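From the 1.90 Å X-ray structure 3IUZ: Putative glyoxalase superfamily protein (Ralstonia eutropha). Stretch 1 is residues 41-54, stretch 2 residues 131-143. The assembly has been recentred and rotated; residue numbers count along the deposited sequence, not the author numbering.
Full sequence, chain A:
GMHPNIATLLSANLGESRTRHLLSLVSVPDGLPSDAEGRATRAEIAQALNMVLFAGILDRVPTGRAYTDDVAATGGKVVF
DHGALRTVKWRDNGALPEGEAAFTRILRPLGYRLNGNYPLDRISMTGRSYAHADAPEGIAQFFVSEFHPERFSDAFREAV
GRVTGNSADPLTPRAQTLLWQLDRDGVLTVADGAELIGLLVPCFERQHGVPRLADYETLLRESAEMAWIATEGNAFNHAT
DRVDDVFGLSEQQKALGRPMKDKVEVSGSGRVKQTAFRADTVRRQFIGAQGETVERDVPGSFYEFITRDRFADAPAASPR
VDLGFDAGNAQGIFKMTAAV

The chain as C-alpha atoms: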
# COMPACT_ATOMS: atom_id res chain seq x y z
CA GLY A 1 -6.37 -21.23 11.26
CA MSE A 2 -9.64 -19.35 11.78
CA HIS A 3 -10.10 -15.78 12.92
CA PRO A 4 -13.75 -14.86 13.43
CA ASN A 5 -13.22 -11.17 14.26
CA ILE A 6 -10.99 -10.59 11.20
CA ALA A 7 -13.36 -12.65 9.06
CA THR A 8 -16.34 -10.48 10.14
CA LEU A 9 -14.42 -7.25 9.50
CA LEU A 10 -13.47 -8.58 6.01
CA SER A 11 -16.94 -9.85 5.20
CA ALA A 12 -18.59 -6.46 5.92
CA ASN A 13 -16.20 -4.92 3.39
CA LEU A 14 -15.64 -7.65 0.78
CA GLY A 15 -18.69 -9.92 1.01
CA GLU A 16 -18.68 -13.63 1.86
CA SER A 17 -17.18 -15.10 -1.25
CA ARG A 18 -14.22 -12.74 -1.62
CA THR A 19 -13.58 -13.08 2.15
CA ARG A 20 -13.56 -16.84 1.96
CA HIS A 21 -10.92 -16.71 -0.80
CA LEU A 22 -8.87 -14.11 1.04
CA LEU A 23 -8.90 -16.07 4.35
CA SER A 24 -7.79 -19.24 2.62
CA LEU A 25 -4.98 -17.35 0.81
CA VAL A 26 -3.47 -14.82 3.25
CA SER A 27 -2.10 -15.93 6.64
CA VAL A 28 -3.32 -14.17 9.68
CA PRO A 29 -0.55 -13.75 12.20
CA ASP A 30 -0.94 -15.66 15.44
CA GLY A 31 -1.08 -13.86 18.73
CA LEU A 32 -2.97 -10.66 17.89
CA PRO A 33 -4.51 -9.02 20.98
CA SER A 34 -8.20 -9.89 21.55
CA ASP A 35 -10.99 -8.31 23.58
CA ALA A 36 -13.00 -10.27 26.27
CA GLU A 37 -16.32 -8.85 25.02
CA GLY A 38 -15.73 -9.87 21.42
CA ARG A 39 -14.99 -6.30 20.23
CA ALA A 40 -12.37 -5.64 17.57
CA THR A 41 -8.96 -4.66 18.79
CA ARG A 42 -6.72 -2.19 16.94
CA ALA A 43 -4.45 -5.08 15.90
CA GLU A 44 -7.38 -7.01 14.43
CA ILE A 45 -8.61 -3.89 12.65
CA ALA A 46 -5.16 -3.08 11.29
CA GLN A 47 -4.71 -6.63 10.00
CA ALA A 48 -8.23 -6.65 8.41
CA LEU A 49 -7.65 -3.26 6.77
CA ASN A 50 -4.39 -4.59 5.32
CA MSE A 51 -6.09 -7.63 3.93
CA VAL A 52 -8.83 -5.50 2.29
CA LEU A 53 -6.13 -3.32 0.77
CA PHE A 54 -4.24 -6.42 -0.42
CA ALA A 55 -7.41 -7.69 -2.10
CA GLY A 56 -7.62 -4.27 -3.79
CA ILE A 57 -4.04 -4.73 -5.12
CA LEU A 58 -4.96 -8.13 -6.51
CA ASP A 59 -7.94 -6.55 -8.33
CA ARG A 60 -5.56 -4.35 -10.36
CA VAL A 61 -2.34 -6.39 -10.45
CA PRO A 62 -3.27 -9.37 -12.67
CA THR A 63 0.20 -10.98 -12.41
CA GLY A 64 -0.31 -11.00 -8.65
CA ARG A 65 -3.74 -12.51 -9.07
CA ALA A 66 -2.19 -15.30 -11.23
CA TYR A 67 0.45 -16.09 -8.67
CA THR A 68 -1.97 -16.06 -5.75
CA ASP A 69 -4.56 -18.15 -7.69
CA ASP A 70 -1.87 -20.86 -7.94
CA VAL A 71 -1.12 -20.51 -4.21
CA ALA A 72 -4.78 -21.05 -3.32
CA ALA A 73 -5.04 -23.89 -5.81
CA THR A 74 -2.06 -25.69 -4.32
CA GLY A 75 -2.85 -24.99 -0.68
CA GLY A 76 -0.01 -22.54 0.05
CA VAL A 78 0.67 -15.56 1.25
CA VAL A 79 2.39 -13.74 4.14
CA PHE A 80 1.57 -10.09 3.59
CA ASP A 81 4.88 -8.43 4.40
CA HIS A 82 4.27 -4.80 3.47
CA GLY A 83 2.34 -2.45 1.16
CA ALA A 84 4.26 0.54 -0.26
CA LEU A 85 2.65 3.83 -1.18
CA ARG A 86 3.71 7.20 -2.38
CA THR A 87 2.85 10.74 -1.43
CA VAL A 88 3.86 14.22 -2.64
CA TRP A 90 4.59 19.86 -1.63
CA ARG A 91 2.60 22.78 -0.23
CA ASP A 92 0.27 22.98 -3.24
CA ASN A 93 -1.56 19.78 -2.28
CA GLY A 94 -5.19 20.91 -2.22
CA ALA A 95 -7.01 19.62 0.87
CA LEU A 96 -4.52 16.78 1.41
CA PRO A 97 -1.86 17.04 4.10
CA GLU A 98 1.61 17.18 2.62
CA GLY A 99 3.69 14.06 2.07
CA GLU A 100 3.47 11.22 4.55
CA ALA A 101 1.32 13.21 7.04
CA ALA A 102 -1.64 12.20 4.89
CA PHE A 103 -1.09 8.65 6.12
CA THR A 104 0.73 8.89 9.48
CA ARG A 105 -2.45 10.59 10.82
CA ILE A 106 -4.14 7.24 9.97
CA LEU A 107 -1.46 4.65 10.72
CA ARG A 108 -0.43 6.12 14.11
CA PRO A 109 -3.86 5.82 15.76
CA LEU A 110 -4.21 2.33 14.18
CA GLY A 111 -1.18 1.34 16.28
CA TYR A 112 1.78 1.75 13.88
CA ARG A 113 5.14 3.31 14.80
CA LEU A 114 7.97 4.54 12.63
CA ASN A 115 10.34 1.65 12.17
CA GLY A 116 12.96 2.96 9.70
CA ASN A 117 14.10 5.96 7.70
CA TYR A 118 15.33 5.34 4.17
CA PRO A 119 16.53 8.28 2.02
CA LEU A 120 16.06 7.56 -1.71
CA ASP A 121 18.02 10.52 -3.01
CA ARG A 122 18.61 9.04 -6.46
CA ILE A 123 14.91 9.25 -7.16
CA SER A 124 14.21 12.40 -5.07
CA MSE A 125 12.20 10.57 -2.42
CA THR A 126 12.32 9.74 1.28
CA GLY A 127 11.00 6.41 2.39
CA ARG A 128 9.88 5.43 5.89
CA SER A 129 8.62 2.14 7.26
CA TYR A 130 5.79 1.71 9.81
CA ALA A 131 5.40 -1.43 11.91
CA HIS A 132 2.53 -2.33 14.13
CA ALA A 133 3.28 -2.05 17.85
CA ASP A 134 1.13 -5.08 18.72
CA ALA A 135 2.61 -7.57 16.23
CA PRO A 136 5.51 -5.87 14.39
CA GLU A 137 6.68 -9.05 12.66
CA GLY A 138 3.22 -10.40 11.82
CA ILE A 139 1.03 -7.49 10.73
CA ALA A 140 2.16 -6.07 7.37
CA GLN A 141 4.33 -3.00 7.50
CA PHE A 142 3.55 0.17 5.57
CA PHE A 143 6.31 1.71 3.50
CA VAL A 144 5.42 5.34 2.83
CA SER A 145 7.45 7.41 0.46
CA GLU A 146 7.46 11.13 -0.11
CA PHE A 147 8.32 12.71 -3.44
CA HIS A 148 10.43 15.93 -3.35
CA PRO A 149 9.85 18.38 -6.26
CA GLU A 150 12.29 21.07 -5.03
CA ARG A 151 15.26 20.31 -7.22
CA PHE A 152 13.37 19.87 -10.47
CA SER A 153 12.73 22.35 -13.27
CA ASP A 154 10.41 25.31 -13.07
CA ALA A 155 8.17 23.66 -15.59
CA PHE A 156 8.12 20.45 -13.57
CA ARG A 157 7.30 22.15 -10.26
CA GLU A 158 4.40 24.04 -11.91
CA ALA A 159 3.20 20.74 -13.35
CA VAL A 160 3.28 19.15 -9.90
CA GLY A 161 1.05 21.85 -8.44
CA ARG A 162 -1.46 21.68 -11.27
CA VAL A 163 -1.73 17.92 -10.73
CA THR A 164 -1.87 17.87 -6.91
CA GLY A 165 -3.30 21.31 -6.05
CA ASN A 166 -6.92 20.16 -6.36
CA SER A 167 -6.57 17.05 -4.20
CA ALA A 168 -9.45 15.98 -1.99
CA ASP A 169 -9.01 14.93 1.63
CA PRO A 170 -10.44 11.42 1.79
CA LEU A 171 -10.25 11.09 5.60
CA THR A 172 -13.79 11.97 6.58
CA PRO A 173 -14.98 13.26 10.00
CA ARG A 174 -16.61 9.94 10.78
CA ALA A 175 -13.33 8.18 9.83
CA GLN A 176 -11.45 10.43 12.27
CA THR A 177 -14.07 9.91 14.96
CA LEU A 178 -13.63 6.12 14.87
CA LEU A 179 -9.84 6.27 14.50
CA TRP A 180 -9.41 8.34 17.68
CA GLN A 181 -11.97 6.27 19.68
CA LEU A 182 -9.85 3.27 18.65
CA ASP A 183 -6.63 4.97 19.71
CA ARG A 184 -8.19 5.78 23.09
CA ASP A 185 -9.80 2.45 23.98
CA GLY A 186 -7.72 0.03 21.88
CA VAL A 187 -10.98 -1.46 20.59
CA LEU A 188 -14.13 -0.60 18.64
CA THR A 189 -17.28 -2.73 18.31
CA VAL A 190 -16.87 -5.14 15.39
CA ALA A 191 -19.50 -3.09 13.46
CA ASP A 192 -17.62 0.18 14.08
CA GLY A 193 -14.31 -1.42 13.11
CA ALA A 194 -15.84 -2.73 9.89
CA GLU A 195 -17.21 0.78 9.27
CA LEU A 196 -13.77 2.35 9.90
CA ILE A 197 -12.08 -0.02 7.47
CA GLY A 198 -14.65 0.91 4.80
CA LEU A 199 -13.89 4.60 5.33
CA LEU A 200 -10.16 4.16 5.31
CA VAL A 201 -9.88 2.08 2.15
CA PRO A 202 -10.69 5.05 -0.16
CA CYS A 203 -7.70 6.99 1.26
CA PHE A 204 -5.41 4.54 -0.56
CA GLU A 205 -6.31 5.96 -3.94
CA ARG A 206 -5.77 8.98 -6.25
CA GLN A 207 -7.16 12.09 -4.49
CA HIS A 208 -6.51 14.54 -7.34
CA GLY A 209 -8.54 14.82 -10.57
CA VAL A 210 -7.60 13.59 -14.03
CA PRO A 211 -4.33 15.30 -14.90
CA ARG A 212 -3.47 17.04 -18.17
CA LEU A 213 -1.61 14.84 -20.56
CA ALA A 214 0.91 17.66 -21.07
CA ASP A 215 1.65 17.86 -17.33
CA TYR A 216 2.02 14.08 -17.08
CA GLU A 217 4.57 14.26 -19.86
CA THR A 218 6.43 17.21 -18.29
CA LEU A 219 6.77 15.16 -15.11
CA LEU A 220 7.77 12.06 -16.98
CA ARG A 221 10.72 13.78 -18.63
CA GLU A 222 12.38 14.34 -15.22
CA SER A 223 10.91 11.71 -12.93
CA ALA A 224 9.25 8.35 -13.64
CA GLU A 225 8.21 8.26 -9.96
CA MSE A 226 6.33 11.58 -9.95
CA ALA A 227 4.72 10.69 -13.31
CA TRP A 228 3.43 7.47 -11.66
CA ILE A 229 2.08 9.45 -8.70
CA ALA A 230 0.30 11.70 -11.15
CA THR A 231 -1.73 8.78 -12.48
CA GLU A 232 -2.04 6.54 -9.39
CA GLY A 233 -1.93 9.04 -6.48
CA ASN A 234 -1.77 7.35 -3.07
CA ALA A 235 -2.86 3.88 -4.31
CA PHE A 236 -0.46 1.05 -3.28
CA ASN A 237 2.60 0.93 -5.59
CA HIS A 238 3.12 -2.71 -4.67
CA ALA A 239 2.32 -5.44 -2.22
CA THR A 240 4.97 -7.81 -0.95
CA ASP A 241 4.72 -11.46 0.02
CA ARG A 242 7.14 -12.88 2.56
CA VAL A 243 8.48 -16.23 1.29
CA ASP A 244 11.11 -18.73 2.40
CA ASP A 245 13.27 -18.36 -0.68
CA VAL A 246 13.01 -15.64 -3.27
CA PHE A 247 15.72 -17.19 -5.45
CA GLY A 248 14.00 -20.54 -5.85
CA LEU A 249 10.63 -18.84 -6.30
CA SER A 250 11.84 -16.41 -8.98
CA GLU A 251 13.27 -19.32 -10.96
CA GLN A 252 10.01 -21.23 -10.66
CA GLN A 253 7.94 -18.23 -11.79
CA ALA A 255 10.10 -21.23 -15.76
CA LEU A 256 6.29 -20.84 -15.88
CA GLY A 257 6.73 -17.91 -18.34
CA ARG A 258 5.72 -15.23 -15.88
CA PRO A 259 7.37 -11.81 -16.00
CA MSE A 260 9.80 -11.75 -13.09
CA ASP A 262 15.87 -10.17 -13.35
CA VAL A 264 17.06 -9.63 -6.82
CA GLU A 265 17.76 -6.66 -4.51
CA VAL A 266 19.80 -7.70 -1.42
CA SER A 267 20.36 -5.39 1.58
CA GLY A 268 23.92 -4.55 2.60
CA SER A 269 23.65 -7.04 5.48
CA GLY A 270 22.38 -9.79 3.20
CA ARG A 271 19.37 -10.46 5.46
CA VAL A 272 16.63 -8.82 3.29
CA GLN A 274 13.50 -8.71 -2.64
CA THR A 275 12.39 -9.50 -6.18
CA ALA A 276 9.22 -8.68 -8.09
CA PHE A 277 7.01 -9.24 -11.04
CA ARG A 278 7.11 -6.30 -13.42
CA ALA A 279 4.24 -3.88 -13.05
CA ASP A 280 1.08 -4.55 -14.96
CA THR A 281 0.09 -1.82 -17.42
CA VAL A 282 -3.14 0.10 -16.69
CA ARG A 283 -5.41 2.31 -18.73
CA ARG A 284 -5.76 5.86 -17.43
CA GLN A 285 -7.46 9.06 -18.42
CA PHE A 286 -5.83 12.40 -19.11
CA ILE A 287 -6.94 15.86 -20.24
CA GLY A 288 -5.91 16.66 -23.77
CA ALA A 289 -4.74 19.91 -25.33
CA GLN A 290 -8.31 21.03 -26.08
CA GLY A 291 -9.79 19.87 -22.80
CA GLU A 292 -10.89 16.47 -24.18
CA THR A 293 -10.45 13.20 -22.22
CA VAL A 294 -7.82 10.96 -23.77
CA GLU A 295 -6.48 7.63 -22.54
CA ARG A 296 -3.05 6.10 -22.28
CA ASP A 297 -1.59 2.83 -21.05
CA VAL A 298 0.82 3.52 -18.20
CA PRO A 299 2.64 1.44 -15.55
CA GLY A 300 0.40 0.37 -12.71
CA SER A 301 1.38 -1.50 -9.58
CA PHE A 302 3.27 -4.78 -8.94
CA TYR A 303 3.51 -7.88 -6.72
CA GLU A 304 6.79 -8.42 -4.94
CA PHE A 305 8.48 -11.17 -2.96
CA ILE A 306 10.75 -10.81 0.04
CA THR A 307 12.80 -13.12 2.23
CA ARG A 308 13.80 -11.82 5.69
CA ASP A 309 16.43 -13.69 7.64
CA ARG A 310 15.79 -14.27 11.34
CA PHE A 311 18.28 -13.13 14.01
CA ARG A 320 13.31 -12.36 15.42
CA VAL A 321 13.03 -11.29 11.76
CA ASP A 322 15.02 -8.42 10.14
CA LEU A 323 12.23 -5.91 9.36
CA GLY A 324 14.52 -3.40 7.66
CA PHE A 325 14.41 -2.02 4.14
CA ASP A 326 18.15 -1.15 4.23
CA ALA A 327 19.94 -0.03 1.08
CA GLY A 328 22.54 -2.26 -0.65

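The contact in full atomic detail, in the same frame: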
# COMPACT_ATOMS: atom_id res chain seq x y z
N THR A 41 -10.12 -5.41 18.34
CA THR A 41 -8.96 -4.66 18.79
C THR A 41 -8.29 -3.88 17.64
O THR A 41 -8.49 -4.21 16.47
CB THR A 41 -7.91 -5.57 19.40
OG1 THR A 41 -7.43 -6.50 18.41
CG2 THR A 41 -8.49 -6.35 20.60
N ARG A 42 -7.42 -2.92 17.97
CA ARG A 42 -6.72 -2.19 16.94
C ARG A 42 -5.86 -3.08 16.07
O ARG A 42 -5.76 -2.83 14.85
CB ARG A 42 -5.87 -1.05 17.48
CG ARG A 42 -4.70 -1.45 18.28
CD ARG A 42 -3.90 -0.24 18.73
NE ARG A 42 -2.68 -0.68 19.38
CZ ARG A 42 -1.76 0.11 19.92
NH1 ARG A 42 -1.89 1.44 19.92
NH2 ARG A 42 -0.70 -0.45 20.45
N ALA A 43 -5.21 -4.08 16.67
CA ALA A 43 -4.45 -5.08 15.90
C ALA A 43 -5.32 -5.84 14.88
O ALA A 43 -4.96 -6.02 13.71
CB ALA A 43 -3.79 -6.07 16.82
N GLU A 44 -6.45 -6.36 15.34
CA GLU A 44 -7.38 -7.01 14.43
C GLU A 44 -7.83 -6.07 13.29
O GLU A 44 -7.92 -6.49 12.12
CB GLU A 44 -8.60 -7.50 15.18
CG GLU A 44 -8.30 -8.64 16.18
CD GLU A 44 -9.43 -8.98 17.12
OE1 GLU A 44 -10.42 -8.20 17.23
OE2 GLU A 44 -9.34 -10.06 17.75
N ILE A 45 -8.15 -4.82 13.63
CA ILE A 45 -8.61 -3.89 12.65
C ILE A 45 -7.50 -3.59 11.65
O ILE A 45 -7.74 -3.52 10.42
CB ILE A 45 -9.17 -2.60 13.30
CG1 ILE A 45 -10.50 -2.92 13.98
CG2 ILE A 45 -9.34 -1.45 12.29
CD1 ILE A 45 -10.90 -1.88 15.12
N ALA A 46 -6.29 -3.40 12.16
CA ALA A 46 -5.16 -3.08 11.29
C ALA A 46 -4.88 -4.22 10.31
O ALA A 46 -4.64 -3.97 9.11
CB ALA A 46 -3.91 -2.76 12.11
N GLN A 47 -4.91 -5.44 10.81
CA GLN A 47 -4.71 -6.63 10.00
C GLN A 47 -5.83 -6.78 8.95
O GLN A 47 -5.52 -6.99 7.74
CB GLN A 47 -4.60 -7.87 10.88
CG GLN A 47 -4.52 -9.20 10.14
CD GLN A 47 -3.29 -9.36 9.36
OE1 GLN A 47 -2.27 -8.71 9.62
NE2 GLN A 47 -3.36 -10.26 8.37
N ALA A 48 -7.09 -6.57 9.36
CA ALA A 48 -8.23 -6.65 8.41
C ALA A 48 -8.14 -5.57 7.37
O ALA A 48 -8.31 -5.90 6.16
CB ALA A 48 -9.56 -6.65 9.07
N LEU A 49 -7.84 -4.33 7.77
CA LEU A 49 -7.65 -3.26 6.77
C LEU A 49 -6.61 -3.69 5.71
O LEU A 49 -6.84 -3.53 4.50
CB LEU A 49 -7.24 -1.93 7.38
CG LEU A 49 -6.79 -0.81 6.45
CD1 LEU A 49 -7.98 -0.36 5.56
CD2 LEU A 49 -6.16 0.37 7.22
N ASN A 50 -5.47 -4.20 6.19
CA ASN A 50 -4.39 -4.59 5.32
C ASN A 50 -4.83 -5.63 4.31
O ASN A 50 -4.41 -5.57 3.18
CB ASN A 50 -3.19 -5.14 6.10
CG ASN A 50 -2.41 -4.04 6.78
OD1 ASN A 50 -2.71 -2.87 6.56
ND2 ASN A 50 -1.45 -4.42 7.69
N MSE A 51 -5.63 -6.59 4.77
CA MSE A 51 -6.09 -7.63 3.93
C MSE A 51 -7.06 -7.08 2.85
O MSE A 51 -7.08 -7.60 1.73
CB MSE A 51 -6.72 -8.74 4.79
CG MSE A 51 -5.66 -9.54 5.67
SE MSE A 51 -6.51 -10.74 6.84
CE MSE A 51 -6.74 -12.28 5.68
N VAL A 52 -7.90 -6.10 3.22
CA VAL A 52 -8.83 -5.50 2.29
C VAL A 52 -8.03 -4.77 1.24
O VAL A 52 -8.32 -4.90 0.03
CB VAL A 52 -9.86 -4.60 2.99
CG1 VAL A 52 -10.70 -3.83 1.96
CG2 VAL A 52 -10.71 -5.45 3.96
N LEU A 53 -6.95 -4.10 1.68
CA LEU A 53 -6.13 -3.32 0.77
C LEU A 53 -5.34 -4.25 -0.19
O LEU A 53 -5.19 -3.97 -1.37
CB LEU A 53 -5.18 -2.37 1.55
CG LEU A 53 -5.86 -1.18 2.25
CD1 LEU A 53 -4.83 -0.39 3.11
CD2 LEU A 53 -6.57 -0.26 1.21
N PHE A 54 -4.85 -5.35 0.35
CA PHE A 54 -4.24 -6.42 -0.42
C PHE A 54 -5.20 -6.97 -1.49
O PHE A 54 -4.84 -7.06 -2.67
CB PHE A 54 -3.75 -7.53 0.51
CG PHE A 54 -3.00 -8.64 -0.20
CD1 PHE A 54 -1.68 -8.47 -0.56
CD2 PHE A 54 -3.63 -9.83 -0.55
CE1 PHE A 54 -0.96 -9.48 -1.24
CE2 PHE A 54 -2.94 -10.83 -1.28
CZ PHE A 54 -1.57 -10.67 -1.59
N ALA A 131 5.72 -0.10 11.41
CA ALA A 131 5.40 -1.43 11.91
C ALA A 131 4.42 -1.32 13.03
O ALA A 131 4.47 -0.39 13.84
CB ALA A 131 6.68 -2.17 12.44
N HIS A 132 3.58 -2.33 13.12
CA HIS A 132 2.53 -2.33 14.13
C HIS A 132 3.04 -2.71 15.51
O HIS A 132 3.65 -3.78 15.70
CB HIS A 132 1.36 -3.22 13.71
CG HIS A 132 0.11 -2.84 14.40
ND1 HIS A 132 -0.17 -3.26 15.69
CD2 HIS A 132 -0.92 -2.03 14.03
CE1 HIS A 132 -1.31 -2.73 16.08
NE2 HIS A 132 -1.81 -2.00 15.09
N ALA A 133 2.75 -1.86 16.49
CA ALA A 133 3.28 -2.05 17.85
C ALA A 133 2.81 -3.36 18.48
O ALA A 133 3.47 -3.86 19.34
CB ALA A 133 2.89 -0.85 18.77
N ASP A 134 1.68 -3.90 18.06
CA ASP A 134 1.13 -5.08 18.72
C ASP A 134 1.60 -6.40 18.11
O ASP A 134 1.42 -7.44 18.72
CB ASP A 134 -0.41 -5.08 18.77
CG ASP A 134 -1.00 -3.90 19.51
OD1 ASP A 134 -0.35 -3.33 20.43
OD2 ASP A 134 -2.16 -3.53 19.18
N ALA A 135 2.16 -6.36 16.92
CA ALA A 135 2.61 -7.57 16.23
C ALA A 135 3.51 -7.13 15.07
O ALA A 135 3.13 -7.28 13.89
CB ALA A 135 1.39 -8.40 15.70
N PRO A 136 4.69 -6.56 15.39
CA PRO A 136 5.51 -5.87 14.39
C PRO A 136 6.01 -6.78 13.27
O PRO A 136 6.16 -6.34 12.11
CB PRO A 136 6.67 -5.29 15.22
CG PRO A 136 6.59 -5.95 16.56
CD PRO A 136 5.21 -6.38 16.76
N GLU A 137 6.24 -8.04 13.61
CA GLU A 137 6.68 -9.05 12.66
C GLU A 137 5.56 -9.75 11.92
O GLU A 137 5.79 -10.31 10.86
CB GLU A 137 7.53 -10.12 13.33
CG GLU A 137 8.74 -9.54 13.97
CD GLU A 137 9.58 -10.60 14.68
OE1 GLU A 137 9.24 -11.81 14.62
OE2 GLU A 137 10.60 -10.22 15.27
N GLY A 138 4.33 -9.68 12.43
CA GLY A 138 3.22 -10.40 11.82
C GLY A 138 2.27 -9.57 10.99
O GLY A 138 1.82 -10.02 9.94
N ILE A 139 1.91 -8.38 11.47
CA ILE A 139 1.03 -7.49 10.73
C ILE A 139 1.89 -6.84 9.66
O ILE A 139 3.04 -6.49 9.92
CB ILE A 139 0.41 -6.43 11.68
CG1 ILE A 139 -0.67 -7.10 12.55
CG2 ILE A 139 -0.15 -5.27 10.89
CD1 ILE A 139 -1.19 -6.19 13.68
N ALA A 140 1.38 -6.69 8.44
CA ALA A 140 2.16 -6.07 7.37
C ALA A 140 2.63 -4.70 7.77
O ALA A 140 1.87 -3.96 8.42
CB ALA A 140 1.33 -5.93 6.09
N GLN A 141 3.83 -4.34 7.33
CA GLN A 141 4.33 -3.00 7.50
C GLN A 141 3.75 -2.12 6.40
O GLN A 141 3.27 -2.64 5.38
CB GLN A 141 5.83 -2.94 7.45
CG GLN A 141 6.51 -3.54 8.63
CD GLN A 141 8.01 -3.34 8.55
OE1 GLN A 141 8.55 -2.29 8.96
NE2 GLN A 141 8.71 -4.31 7.98
N PHE A 142 3.81 -0.81 6.61
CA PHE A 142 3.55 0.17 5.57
C PHE A 142 4.86 0.84 5.24
O PHE A 142 5.62 1.28 6.15
CB PHE A 142 2.57 1.23 6.03
CG PHE A 142 1.14 0.82 5.95
CD1 PHE A 142 0.58 0.00 6.92
CD2 PHE A 142 0.37 1.19 4.87
CE1 PHE A 142 -0.75 -0.41 6.82
CE2 PHE A 142 -0.95 0.79 4.75
CZ PHE A 142 -1.53 0.00 5.71
N PHE A 143 5.14 0.96 3.94
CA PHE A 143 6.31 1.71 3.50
C PHE A 143 5.74 2.94 2.81
O PHE A 143 5.01 2.81 1.85
CB PHE A 143 7.20 0.88 2.59
CG PHE A 143 8.55 1.49 2.38
CD1 PHE A 143 8.74 2.50 1.44
CD2 PHE A 143 9.64 1.10 3.13
CE1 PHE A 143 9.99 3.07 1.24
CE2 PHE A 143 10.88 1.67 2.94
CZ PHE A 143 11.06 2.66 2.01
O HOH W 1 -4.71 -4.52 19.54

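Asp-134 holds the first turn of a helix twice, by a salt bridge and through a water. Its carboxylate meets the guanidinium of Arg-42 in a two-pronged pairing. Arg-42 NE donates to Asp-134 OD2 at 2.9 Å, and Arg-42 NH2 donates to Asp-134 OD1, also at 2.9 Å. Both bonds are nearly straight, and OD1 lies near the guanidinium plane. Water 1 then donates to Asp-134 OD2 at 2.8 Å and accepts from Ala-43 N at 2.9 Å. That backbone NH lies in the first turn, where no earlier helical carbonyl serves it.

Residues 42-54 form the helix. Thr-41 caps it: its OG1 accepts from Glu-44 N at 3.2 Å. Stretch 2 leaves a strand at His-132, makes a type I turn from His-132 to Ala-135, and enters a second strand at Gln-141. The nearest CA pairs are Ala-43 CA with Asp-134 CA (6.3 Å), Gln-47 CA with Ile-139 CA (5.8 Å) and Asn-50 CA with Ala-140 CA (7.0 Å).

His-132 helps order the turn. Its ND1 accepts from Asp-134 N at 3.1 Å. The same ring packs on the helix, with His-132 CD2 3.6 Å from Ala-46 CB and CE1 3.9 Å from Ala-43 CA.

Beyond the turn, stretch 2 packs mainly by van der Waals contact. Ile-139 CD1 reaches back to Ala-43 CB, at 4.1 Å, an apolar pair. Gln-47 leaves the helix sideways, but its end comes nearer, with Gln-47 OE1 3.7 Å from Ile-139 CA. Asn-50 points toward stretch 2. Its ND2 is 3.6 Å from Ile-139 CG2 and 3.4 Å from Ala-140 O.

Phe-142 closes the far end. Its CE1 comes within 3.2 Å of Asn-50 OD1. Leu-53 CD1 meets the ring edge, 4.2 Å from Phe-142 CZ, in an apolar contact.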